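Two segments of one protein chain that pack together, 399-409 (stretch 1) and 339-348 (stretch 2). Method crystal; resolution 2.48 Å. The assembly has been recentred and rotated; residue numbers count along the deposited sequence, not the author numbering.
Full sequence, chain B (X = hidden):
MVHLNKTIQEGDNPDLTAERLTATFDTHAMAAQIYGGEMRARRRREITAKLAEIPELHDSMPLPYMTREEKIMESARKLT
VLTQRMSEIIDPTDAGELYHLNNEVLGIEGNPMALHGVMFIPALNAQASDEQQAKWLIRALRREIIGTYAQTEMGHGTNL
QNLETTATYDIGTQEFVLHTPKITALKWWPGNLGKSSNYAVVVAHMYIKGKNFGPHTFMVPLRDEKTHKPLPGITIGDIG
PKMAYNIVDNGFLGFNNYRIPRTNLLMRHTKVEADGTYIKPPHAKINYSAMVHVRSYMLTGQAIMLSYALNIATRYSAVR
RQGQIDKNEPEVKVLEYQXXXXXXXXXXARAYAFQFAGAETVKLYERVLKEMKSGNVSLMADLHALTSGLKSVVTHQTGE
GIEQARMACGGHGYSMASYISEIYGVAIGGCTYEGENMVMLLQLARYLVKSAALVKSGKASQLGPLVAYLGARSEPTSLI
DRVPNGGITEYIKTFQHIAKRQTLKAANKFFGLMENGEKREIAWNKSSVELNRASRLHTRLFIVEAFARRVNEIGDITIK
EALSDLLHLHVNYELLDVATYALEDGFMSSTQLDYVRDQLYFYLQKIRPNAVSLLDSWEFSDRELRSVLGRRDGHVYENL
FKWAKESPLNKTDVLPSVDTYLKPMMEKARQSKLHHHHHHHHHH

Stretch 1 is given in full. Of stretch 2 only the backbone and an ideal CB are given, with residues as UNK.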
ATOM      1  N   GLY B 399       2.330  -4.432   6.875  1.00 18.66           N
ATOM      2  CA  GLY B 399       1.971  -3.754   5.628  1.00 19.02           C
ATOM      3  C   GLY B 399       3.171  -3.319   4.801  1.00 19.75           C
ATOM      4  O   GLY B 399       3.181  -3.469   3.574  1.00 18.68           O
ATOM      5  N   GLU B 400       4.195  -2.769   5.459  1.00 18.91           N
ATOM      6  CA  GLU B 400       5.450  -2.442   4.774  1.00 20.07           C
ATOM      7  C   GLU B 400       6.043  -3.666   4.074  1.00 18.32           C
ATOM      8  O   GLU B 400       6.417  -3.602   2.897  1.00 18.46           O
ATOM      9  CB  GLU B 400       6.433  -1.863   5.792  1.00 23.07           C
ATOM     10  CG  GLU B 400       7.866  -1.673   5.296  1.00 27.86           C
ATOM     11  CD  GLU B 400       8.880  -1.318   6.423  1.00 32.24           C
ATOM     12  OE1 GLU B 400       8.459  -0.957   7.576  1.00 30.67           O
ATOM     13  OE2 GLU B 400      10.115  -1.410   6.138  1.00 37.00           O
ATOM     14  N   GLY B 401       6.097  -4.809   4.765  1.00 17.95           N
ATOM     15  CA  GLY B 401       6.708  -5.990   4.166  1.00 17.39           C
ATOM     16  C   GLY B 401       5.895  -6.598   3.038  1.00 17.15           C
ATOM     17  O   GLY B 401       6.445  -6.967   2.001  1.00 16.27           O
ATOM     18  N   ILE B 402       4.574  -6.651   3.195  1.00 16.15           N
ATOM     19  CA  ILE B 402       3.719  -7.176   2.133  1.00 16.21           C
ATOM     20  C   ILE B 402       3.866  -6.326   0.876  1.00 17.09           C
ATOM     21  O   ILE B 402       3.868  -6.845  -0.247  1.00 15.94           O
ATOM     22  CB  ILE B 402       2.249  -7.224   2.599  1.00 16.16           C
ATOM     23  CG1 ILE B 402       2.056  -8.191   3.762  1.00 16.12           C
ATOM     24  CG2 ILE B 402       1.348  -7.658   1.447  1.00 16.52           C
ATOM     25  CD1 ILE B 402       0.735  -8.062   4.393  1.00 15.95           C
ATOM     26  N   GLU B 403       4.009  -5.006   1.045  1.00 17.74           N
ATOM     27  CA  GLU B 403       4.210  -4.128  -0.106  1.00 19.60           C
ATOM     28  C   GLU B 403       5.569  -4.360  -0.763  1.00 18.17           C
ATOM     29  O   GLU B 403       5.655  -4.450  -1.995  1.00 18.80           O
ATOM     30  CB  GLU B 403       4.073  -2.666   0.319  1.00 22.43           C
ATOM     31  CG  GLU B 403       3.899  -1.680  -0.822  1.00 27.01           C
ATOM     32  CD  GLU B 403       2.608  -1.884  -1.615  1.00 31.14           C
ATOM     33  OE1 GLU B 403       1.566  -2.232  -0.999  1.00 35.27           O
ATOM     34  OE2 GLU B 403       2.634  -1.708  -2.866  1.00 33.95           O
ATOM     35  N   GLN B 404       6.635  -4.517   0.033  1.00 19.32           N
ATOM     36  CA  GLN B 404       7.930  -4.880  -0.541  1.00 18.27           C
ATOM     37  C   GLN B 404       7.842  -6.190  -1.305  1.00 19.00           C
ATOM     38  O   GLN B 404       8.424  -6.322  -2.388  1.00 19.21           O
ATOM     39  CB  GLN B 404       8.983  -4.967   0.554  1.00 17.54           C
ATOM     40  CG  GLN B 404       9.357  -3.617   1.103  1.00 17.61           C
ATOM     41  CD  GLN B 404       9.861  -2.670   0.024  1.00 18.33           C
ATOM     42  OE1 GLN B 404      10.733  -3.016  -0.768  1.00 18.73           O
ATOM     43  NE2 GLN B 404       9.312  -1.469  -0.012  1.00 17.74           N
ATOM     44  N   ALA B 405       7.098  -7.163  -0.763  1.00 17.84           N
ATOM     45  CA  ALA B 405       6.876  -8.440  -1.444  1.00 18.12           C
ATOM     46  C   ALA B 405       6.125  -8.249  -2.764  1.00 18.41           C
ATOM     47  O   ALA B 405       6.450  -8.892  -3.773  1.00 18.78           O
ATOM     48  CB  ALA B 405       6.109  -9.395  -0.525  1.00 18.01           C
ATOM     49  N   ARG B 406       5.106  -7.383  -2.786  1.00 18.69           N
ATOM     50  CA  ARG B 406       4.432  -7.136  -4.056  1.00 20.26           C
ATOM     51  C   ARG B 406       5.405  -6.573  -5.099  1.00 18.85           C
ATOM     52  O   ARG B 406       5.449  -7.043  -6.242  1.00 18.68           O
ATOM     53  CB  ARG B 406       3.241  -6.194  -3.873  1.00 22.49           C
ATOM     54  CG  ARG B 406       2.408  -6.162  -5.140  1.00 25.65           C
ATOM     55  CD  ARG B 406       1.433  -5.039  -5.163  1.00 27.96           C
ATOM     56  NE  ARG B 406       2.087  -3.755  -4.870  1.00 30.46           N
ATOM     57  CZ  ARG B 406       2.751  -3.019  -5.763  1.00 33.29           C
ATOM     58  NH1 ARG B 406       2.854  -3.427  -7.020  1.00 36.38           N
ATOM     59  NH2 ARG B 406       3.313  -1.871  -5.396  1.00 36.21           N
ATOM     60  N   MET B 407       6.175  -5.541  -4.720  1.00 22.94           N
ATOM     61  CA  MET B 407       7.159  -4.930  -5.620  1.00 23.23           C
ATOM     62  C   MET B 407       8.236  -5.925  -6.058  1.00 20.92           C
ATOM     63  O   MET B 407       8.656  -5.922  -7.221  1.00 19.86           O
ATOM     64  CB  MET B 407       7.782  -3.723  -4.921  1.00 26.02           C
ATOM     65  CG  MET B 407       6.859  -2.516  -4.856  1.00 28.75           C
ATOM     66  SD  MET B 407       7.421  -1.213  -3.742  1.00 33.66           S
ATOM     67  CE  MET B 407       5.851  -0.414  -3.385  1.00 33.96           C
ATOM     68  N   ALA B 408       8.660  -6.822  -5.163  1.00 20.24           N
ATOM     69  CA  ALA B 408       9.647  -7.826  -5.545  1.00 19.42           C
ATOM     70  C   ALA B 408       9.165  -8.728  -6.680  1.00 19.00           C
ATOM     71  O   ALA B 408       9.982  -9.440  -7.285  1.00 18.74           O
ATOM     72  CB  ALA B 408      10.023  -8.675  -4.335  1.00 19.17           C
ATOM     73  N   CYS B 409       7.860  -8.754  -6.950  1.00 20.83           N
ATOM     74  CA  CYS B 409       7.277  -9.557  -8.020  1.00 21.13           C
ATOM     75  C   CYS B 409       7.229  -8.851  -9.375  1.00 21.06           C
ATOM     76  O   CYS B 409       6.858  -9.489 -10.366  1.00 20.52           O
ATOM     77  CB  CYS B 409       5.868 -10.006  -7.618  1.00 21.16           C
ATOM     78  SG  CYS B 409       5.857 -11.253  -6.300  1.00 22.14           S
ATOM     79  N   UNK B 339      19.737  -6.730  -3.990  1.00 19.80           N
ATOM     80  CA  UNK B 339      18.614  -5.813  -3.943  1.00 20.52           C
ATOM     81  C   UNK B 339      17.301  -6.545  -3.695  1.00 20.13           C
ATOM     82  O   UNK B 339      16.450  -6.055  -2.946  1.00 20.23           O
ATOM     83  CB  UNK B 339      18.533  -5.014  -5.245  1.00 20.52           C
ATOM     84  N   UNK B 340      17.130  -7.735  -4.284  1.00 18.72           N
ATOM     85  CA  UNK B 340      15.918  -8.534  -4.057  1.00 18.11           C
ATOM     86  C   UNK B 340      15.940  -9.196  -2.679  1.00 18.19           C
ATOM     87  O   UNK B 340      14.927  -9.211  -1.961  1.00 17.63           O
ATOM     88  CB  UNK B 340      15.773  -9.600  -5.145  1.00 18.11           C
ATOM     89  N   UNK B 341      17.091  -9.751  -2.297  1.00 16.78           N
ATOM     90  CA  UNK B 341      17.219 -10.345  -0.977  1.00 16.94           C
ATOM     91  C   UNK B 341      16.960  -9.308   0.113  1.00 17.54           C
ATOM     92  O   UNK B 341      16.281  -9.599   1.108  1.00 16.91           O
ATOM     93  CB  UNK B 341      18.608 -10.963  -0.804  1.00 16.94           C
ATOM     94  N   UNK B 342      17.468  -8.082  -0.080  1.00 17.53           N
ATOM     95  CA  UNK B 342      17.302  -7.035   0.915  1.00 17.98           C
ATOM     96  C   UNK B 342      15.840  -6.665   1.104  1.00 18.90           C
ATOM     97  O   UNK B 342      15.444  -6.226   2.197  1.00 19.59           O
ATOM     98  CB  UNK B 342      18.107  -5.796   0.517  1.00 17.98           C
ATOM     99  N   UNK B 343      15.021  -6.810   0.068  1.00 16.18           N
ATOM    100  CA  UNK B 343      13.623  -6.421   0.187  1.00 17.07           C
ATOM    101  C   UNK B 343      12.710  -7.590   0.561  1.00 16.24           C
ATOM    102  O   UNK B 343      11.501  -7.386   0.722  1.00 15.63           O
ATOM    103  CB  UNK B 343      13.149  -5.799  -1.128  1.00 17.07           C
ATOM    104  N   UNK B 344      13.256  -8.796   0.739  1.00 17.12           N
ATOM    105  CA  UNK B 344      12.486  -9.964   1.145  1.00 15.96           C
ATOM    106  C   UNK B 344      12.935 -10.531   2.483  1.00 15.46           C
ATOM    107  O   UNK B 344      12.098 -10.721   3.376  1.00 15.38           O
ATOM    108  CB  UNK B 344      12.584 -11.049   0.071  1.00 15.96           C
ATOM    109  N   UNK B 345      14.236 -10.840   2.644  1.00 15.97           N
ATOM    110  CA  UNK B 345      14.690 -11.655   3.772  1.00 15.53           C
ATOM    111  C   UNK B 345      14.505 -10.950   5.114  1.00 15.29           C
ATOM    112  O   UNK B 345      14.204 -11.622   6.108  1.00 14.66           O
ATOM    113  CB  UNK B 345      16.163 -12.026   3.587  1.00 15.53           C
ATOM    114  N   UNK B 346      14.690  -9.629   5.225  1.00 15.97           N
ATOM    115  CA  UNK B 346      14.425  -9.000   6.518  1.00 16.29           C
ATOM    116  C   UNK B 346      12.983  -9.142   6.969  1.00 16.57           C
ATOM    117  O   UNK B 346      12.718  -9.048   8.172  1.00 16.73           O
ATOM    118  CB  UNK B 346      14.790  -7.515   6.457  1.00 16.29           C
ATOM    119  N   UNK B 347      12.047  -9.346   6.049  1.00 15.15           N
ATOM    120  CA  UNK B 347      10.640  -9.510   6.381  1.00 15.96           C
ATOM    121  C   UNK B 347      10.279 -10.955   6.662  1.00 15.61           C
ATOM    122  O   UNK B 347       9.284 -11.214   7.351  1.00 15.31           O
ATOM    123  CB  UNK B 347       9.767  -8.972   5.246  1.00 15.96           C
ATOM    124  N   UNK B 348      11.071 -11.903   6.168  1.00 15.69           N
ATOM    125  CA  UNK B 348      10.945 -13.255   6.692  1.00 15.48           C
ATOM    126  C   UNK B 348      11.257 -13.240   8.176  1.00 15.59           C
ATOM    127  O   UNK B 348      10.497 -13.780   8.993  1.00 16.22           O
ATOM    128  CB  UNK B 348      11.868 -14.224   5.951  1.00 15.48           C
TER

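The two helices run roughly antiparallel, 146° between their directions, with axes 9.0 Å apart at closest approach.

Position 339 lies beyond reach of stretch 1, so the contact sets no demand; it is Thr339.

At 340 the CA-to-CB bond points sideways, with nothing of stretch 1 within 5.5 Å of the ideal CB. A short side chain would stop short of the neighbour. A longer one could bend back to the carbonyl of Ala408, where a donor would be welcome: lysine, arginine or glutamine. The residue is Gln340, chi1 t and chi2 p, and its NE2 donates a hydrogen bond to Ala408 O at 2.7 Å.

Positions 341 and 342 are out of reach and unconstrained by this contact: Gln341 and His342.

Position 343 points toward stretch 1. Its ideal CB lies 3.7 Å from Gln404 OE1 and 5.3 Å from Ala408 CB, so the small alanine leaves a lane along the helix toward Met407. A medium apolar residue could cover the alanine; a long chain ending in a donor could also meet the amide oxygen. Arg343 takes the lane: its CD packs 3.8 Å from Ala408 CB, and the guanidinium lays one face against Ala408 CA and Met407 CB, the latter 3.3 Å from Arg343 NH2. Gln404 OE1 sits near the guanidinium plane, 3.5 Å from Arg343 NE.

At 344 the bond is sideways again, and the offer is apolar, the methyl of Ala408 and the CA of Ala405. A branched or flexible aliphatic, leucine or methionine, could reach it. Leu344, m and t, brings CD2 to 3.7 Å from Ala408 CB and 4.3 Å from Ala405 CA.

Positions 345 and 346 are out of reach. They hold Phe345 and Pro346; proline has no amide hydrogen to give, and the helix is kinked here, with the N atoms of 346 and 347 lacking bonds to the turn before.

Position 347 points toward Gly401, whose CA is 4.4 Å from the ideal CB. The bare glycine opens a flat site, suited to an aromatic ring or a broad aliphatic. Phe347 lays a ring face over it, Gly401 CA standing 3.7 Å from the ring centroid in a CH-pi contact. A CB on Gly401 would come within 2.8 Å of Phe347 CD1, a clash. Glu400 OE2 approaches the ring edge, 3.8 Å from Phe347 CZ.

Position 348 is out of reach; it is Ile348.

Stretch 2 (339-348) TQQHRLFPFI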
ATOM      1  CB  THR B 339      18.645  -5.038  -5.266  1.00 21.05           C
ATOM      2  OG1 THR B 339      19.170  -3.709  -5.049  1.00 22.71           O
ATOM      3  CG2 THR B 339      17.333  -5.077  -6.012  1.00 21.13           C
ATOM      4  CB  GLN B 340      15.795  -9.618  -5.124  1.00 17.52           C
ATOM      5  CG  GLN B 340      14.455 -10.341  -5.182  1.00 17.18           C
ATOM      6  CD  GLN B 340      13.417  -9.604  -6.014  1.00 16.97           C
ATOM      7  OE1 GLN B 340      13.494  -8.386  -6.219  1.00 17.20           O
ATOM      8  NE2 GLN B 340      12.452 -10.351  -6.529  1.00 16.63           N
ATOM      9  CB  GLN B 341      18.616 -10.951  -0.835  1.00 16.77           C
ATOM     10  CG  GLN B 341      18.914 -12.017  -1.892  1.00 16.56           C
ATOM     11  CD  GLN B 341      20.279 -12.670  -1.721  1.00 16.48           C
ATOM     12  OE1 GLN B 341      21.021 -12.351  -0.782  1.00 16.61           O
ATOM     13  NE2 GLN B 341      20.606 -13.606  -2.606  1.00 16.40           N
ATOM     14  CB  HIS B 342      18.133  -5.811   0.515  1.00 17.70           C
ATOM     15  CG  HIS B 342      18.118  -4.695   1.523  1.00 17.52           C
ATOM     16  ND1 HIS B 342      17.467  -3.497   1.303  1.00 17.18           N
ATOM     17  CD2 HIS B 342      18.683  -4.592   2.750  1.00 17.57           C
ATOM     18  CE1 HIS B 342      17.636  -2.704   2.350  1.00 17.01           C
ATOM     19  NE2 HIS B 342      18.364  -3.345   3.245  1.00 17.42           N
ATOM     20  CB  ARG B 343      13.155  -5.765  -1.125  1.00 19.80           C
ATOM     21  CG  ARG B 343      12.711  -6.751  -2.189  1.00 24.16           C
ATOM     22  CD  ARG B 343      12.656  -6.113  -3.559  1.00 27.75           C
ATOM     23  NE  ARG B 343      11.930  -4.864  -3.533  1.00 33.44           N
ATOM     24  CZ  ARG B 343      11.627  -4.149  -4.616  1.00 39.59           C
ATOM     25  NH1 ARG B 343      11.997  -4.579  -5.822  1.00 37.77           N
ATOM     26  NH2 ARG B 343      10.959  -2.999  -4.486  1.00 42.11           N
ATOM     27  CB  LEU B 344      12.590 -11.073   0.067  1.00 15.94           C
ATOM     28  CG  LEU B 344      11.979 -10.942  -1.344  1.00 16.17           C
ATOM     29  CD1 LEU B 344      12.406 -12.127  -2.142  1.00 16.20           C
ATOM     30  CD2 LEU B 344      10.436 -10.828  -1.343  1.00 16.59           C
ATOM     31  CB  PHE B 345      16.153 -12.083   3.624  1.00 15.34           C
ATOM     32  CG  PHE B 345      16.437 -12.931   2.407  1.00 15.30           C
ATOM     33  CD1 PHE B 345      15.405 -13.487   1.660  1.00 15.43           C
ATOM     34  CD2 PHE B 345      17.752 -13.096   1.960  1.00 15.31           C
ATOM     35  CE1 PHE B 345      15.681 -14.227   0.521  1.00 15.23           C
ATOM     36  CE2 PHE B 345      18.031 -13.824   0.839  1.00 15.30           C
ATOM     37  CZ  PHE B 345      16.998 -14.395   0.113  1.00 15.17           C
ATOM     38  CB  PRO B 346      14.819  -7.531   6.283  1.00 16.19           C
ATOM     39  CG  PRO B 346      15.824  -7.565   5.181  1.00 16.29           C
ATOM     40  CD  PRO B 346      15.300  -8.659   4.283  1.00 16.24           C
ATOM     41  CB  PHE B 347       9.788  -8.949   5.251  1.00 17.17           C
ATOM     42  CG  PHE B 347      10.049  -7.492   5.009  1.00 18.69           C
ATOM     43  CD1 PHE B 347       9.573  -6.533   5.886  1.00 20.25           C
ATOM     44  CD2 PHE B 347      10.838  -7.080   3.938  1.00 20.45           C
ATOM     45  CE1 PHE B 347       9.851  -5.202   5.679  1.00 21.18           C
ATOM     46  CE2 PHE B 347      11.115  -5.727   3.728  1.00 20.92           C
ATOM     47  CZ  PHE B 347      10.621  -4.799   4.595  1.00 20.80           C
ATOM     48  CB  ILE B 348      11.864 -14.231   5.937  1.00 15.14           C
ATOM     49  CG1 ILE B 348      11.578 -14.151   4.431  1.00 14.84           C
ATOM     50  CG2 ILE B 348      11.668 -15.643   6.517  1.00 14.70           C
ATOM     51  CD1 ILE B 348      12.487 -15.021   3.528  1.00 14.97           C
TER
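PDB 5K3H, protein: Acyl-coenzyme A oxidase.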